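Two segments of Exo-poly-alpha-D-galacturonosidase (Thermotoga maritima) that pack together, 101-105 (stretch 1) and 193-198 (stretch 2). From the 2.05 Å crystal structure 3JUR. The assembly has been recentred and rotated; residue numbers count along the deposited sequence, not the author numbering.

Stretch 1, residues 101-105: VLTRF
Stretch 2, residues 193-198: VQFYRC

Two extended segments of one chain, at least 90 residues apart wherever they touch, meet through side chains rather than backbone pairing. Stretch 2 runs as a strand from V193 to Y196, with phi/psi near -110/120 except at Q194 (-132/124), then breaks at R197, whose 54/52 is left-handed. In stretch 1, V101 (-125/162) is extended; the chain turns a corner at L102 (-63/122), and T103 (-155/-162), R104 (-148/142) and F105 (-129/117) form a strand on a different sheet or face. The strand axes approach to 8.9 Å with 120° between their N-to-C directions, and the nearest CA atoms in register, T103 and Y196, lie 7.4 Å apart. Side chains fill the gap; 300 Å² is buried in all.

Alternation in stretch 2 sets the pattern: Q194 and Y196 point toward stretch 1, while V193 and F195 stay out of reach. Q194 is extended (chi1 and chi2 both t, chi3 77°), carrying its amide across the gap so that T103 OG1 donates to Q194 OE1 at 2.6 Å. The CA-to-CB bond of T103 (chi1 t) points away overall, yet its hydroxyl still makes this short bond.

Y196, with chi1 off-well at -143° and chi2 99°, has more of its area covered by the other stretch than any other residue. L102 (chi1 t, chi2 p) sets CG over one face of its ring, an apolar contact with L102 CD2 4.0 Å from Y196 CE2. At the ring's far end, R104 NE donates to Y196 OH at 3.2 Å and a nearly straight 169°, the hydroxyl lying near the guanidinium plane. R104 is bent (chi1 -141°, chi2 t, chi3 -105°, chi4 -147°), and its NH1 and NH2 are satisfied elsewhere in the structure.

R197 (m, t, m, chi4 -124°) starts sideways but its end comes nearer, placing L102 CD2 over one guanidinium face, 3.5 Å from R197 NH1. One leucine thus packs against both an aromatic ring and a planar cation.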

# COMPACT_ATOMS: atom_id res chain seq x y z
N VAL D 101 -11.36 26.63 50.81
CA VAL D 101 -11.88 25.27 51.04
C VAL D 101 -10.83 24.24 50.62
O VAL D 101 -9.89 24.56 49.89
CB VAL D 101 -13.20 25.02 50.26
CG1 VAL D 101 -14.30 25.97 50.72
CG2 VAL D 101 -12.99 25.10 48.74
N LEU D 102 -11.00 23.00 51.09
CA LEU D 102 -10.15 21.89 50.66
C LEU D 102 -10.36 21.67 49.17
O LEU D 102 -11.48 21.44 48.71
CB LEU D 102 -10.48 20.61 51.43
CG LEU D 102 -9.76 19.32 51.01
CD1 LEU D 102 -8.26 19.37 51.29
CD2 LEU D 102 -10.39 18.13 51.72
N THR D 103 -9.26 21.76 48.42
CA THR D 103 -9.31 21.63 46.97
C THR D 103 -7.96 21.15 46.43
O THR D 103 -7.13 20.61 47.19
CB THR D 103 -9.82 22.95 46.28
OG1 THR D 103 -10.12 22.71 44.90
CG2 THR D 103 -8.82 24.10 46.41
N ARG D 104 -7.73 21.32 45.14
CA ARG D 104 -6.53 20.81 44.52
C ARG D 104 -6.11 21.73 43.38
O ARG D 104 -6.96 22.26 42.67
CB ARG D 104 -6.79 19.38 44.02
CG ARG D 104 -5.61 18.44 44.22
CD ARG D 104 -5.89 17.03 43.72
NE ARG D 104 -6.14 16.11 44.82
CZ ARG D 104 -5.81 14.82 44.81
NH1 ARG D 104 -5.20 14.29 43.76
NH2 ARG D 104 -6.09 14.07 45.86
N PHE D 105 -4.81 21.93 43.21
CA PHE D 105 -4.30 22.68 42.05
C PHE D 105 -3.21 21.89 41.34
O PHE D 105 -2.15 21.62 41.92
CB PHE D 105 -3.80 24.07 42.45
CG PHE D 105 -3.52 24.98 41.26
CD1 PHE D 105 -4.50 25.85 40.80
CD2 PHE D 105 -2.28 24.95 40.62
CE1 PHE D 105 -4.25 26.68 39.71
CE2 PHE D 105 -2.02 25.78 39.53
CZ PHE D 105 -3.01 26.65 39.08
N VAL D 193 -16.46 22.90 38.21
CA VAL D 193 -17.28 21.95 38.97
C VAL D 193 -16.36 20.93 39.64
O VAL D 193 -15.60 20.23 38.96
CB VAL D 193 -18.32 21.23 38.05
CG1 VAL D 193 -19.18 20.26 38.85
CG2 VAL D 193 -19.21 22.24 37.31
N GLN D 194 -16.41 20.85 40.96
CA GLN D 194 -15.55 19.93 41.70
C GLN D 194 -16.33 19.13 42.74
O GLN D 194 -17.03 19.69 43.58
CB GLN D 194 -14.37 20.67 42.35
CG GLN D 194 -13.28 19.75 42.92
CD GLN D 194 -12.06 20.51 43.44
OE1 GLN D 194 -12.09 21.08 44.53
NE2 GLN D 194 -10.99 20.51 42.66
N PHE D 195 -16.22 17.81 42.62
CA PHE D 195 -16.71 16.88 43.62
C PHE D 195 -15.48 16.32 44.32
O PHE D 195 -14.64 15.68 43.69
CB PHE D 195 -17.50 15.74 42.96
CG PHE D 195 -18.68 16.21 42.15
CD1 PHE D 195 -19.91 16.44 42.75
CD2 PHE D 195 -18.55 16.43 40.78
CE1 PHE D 195 -21.01 16.89 42.01
CE2 PHE D 195 -19.64 16.88 40.02
CZ PHE D 195 -20.87 17.11 40.65
N TYR D 196 -15.37 16.57 45.62
CA TYR D 196 -14.21 16.14 46.39
C TYR D 196 -14.58 15.04 47.39
O TYR D 196 -15.39 15.26 48.30
CB TYR D 196 -13.58 17.33 47.12
CG TYR D 196 -12.07 17.27 47.17
CD1 TYR D 196 -11.29 17.98 46.26
CD2 TYR D 196 -11.42 16.47 48.11
CE1 TYR D 196 -9.90 17.91 46.29
CE2 TYR D 196 -10.04 16.39 48.16
CZ TYR D 196 -9.28 17.12 47.25
OH TYR D 196 -7.91 17.03 47.30
N ARG D 197 -13.99 13.86 47.19
CA ARG D 197 -14.25 12.67 48.00
C ARG D 197 -15.75 12.33 48.06
O ARG D 197 -16.32 12.16 49.14
CB ARG D 197 -13.65 12.80 49.41
CG ARG D 197 -12.15 13.10 49.46
CD ARG D 197 -11.61 12.90 50.88
NE ARG D 197 -12.22 13.82 51.85
CZ ARG D 197 -11.55 14.66 52.63
NH1 ARG D 197 -10.22 14.72 52.58
NH2 ARG D 197 -12.20 15.45 53.47
N CYS D 198 -16.37 12.24 46.89
CA CYS D 198 -17.81 12.00 46.81
C CYS D 198 -18.12 10.62 46.25
O CYS D 198 -17.31 10.02 45.55
CB CYS D 198 -18.49 13.07 45.95
SG CYS D 198 -18.40 14.72 46.63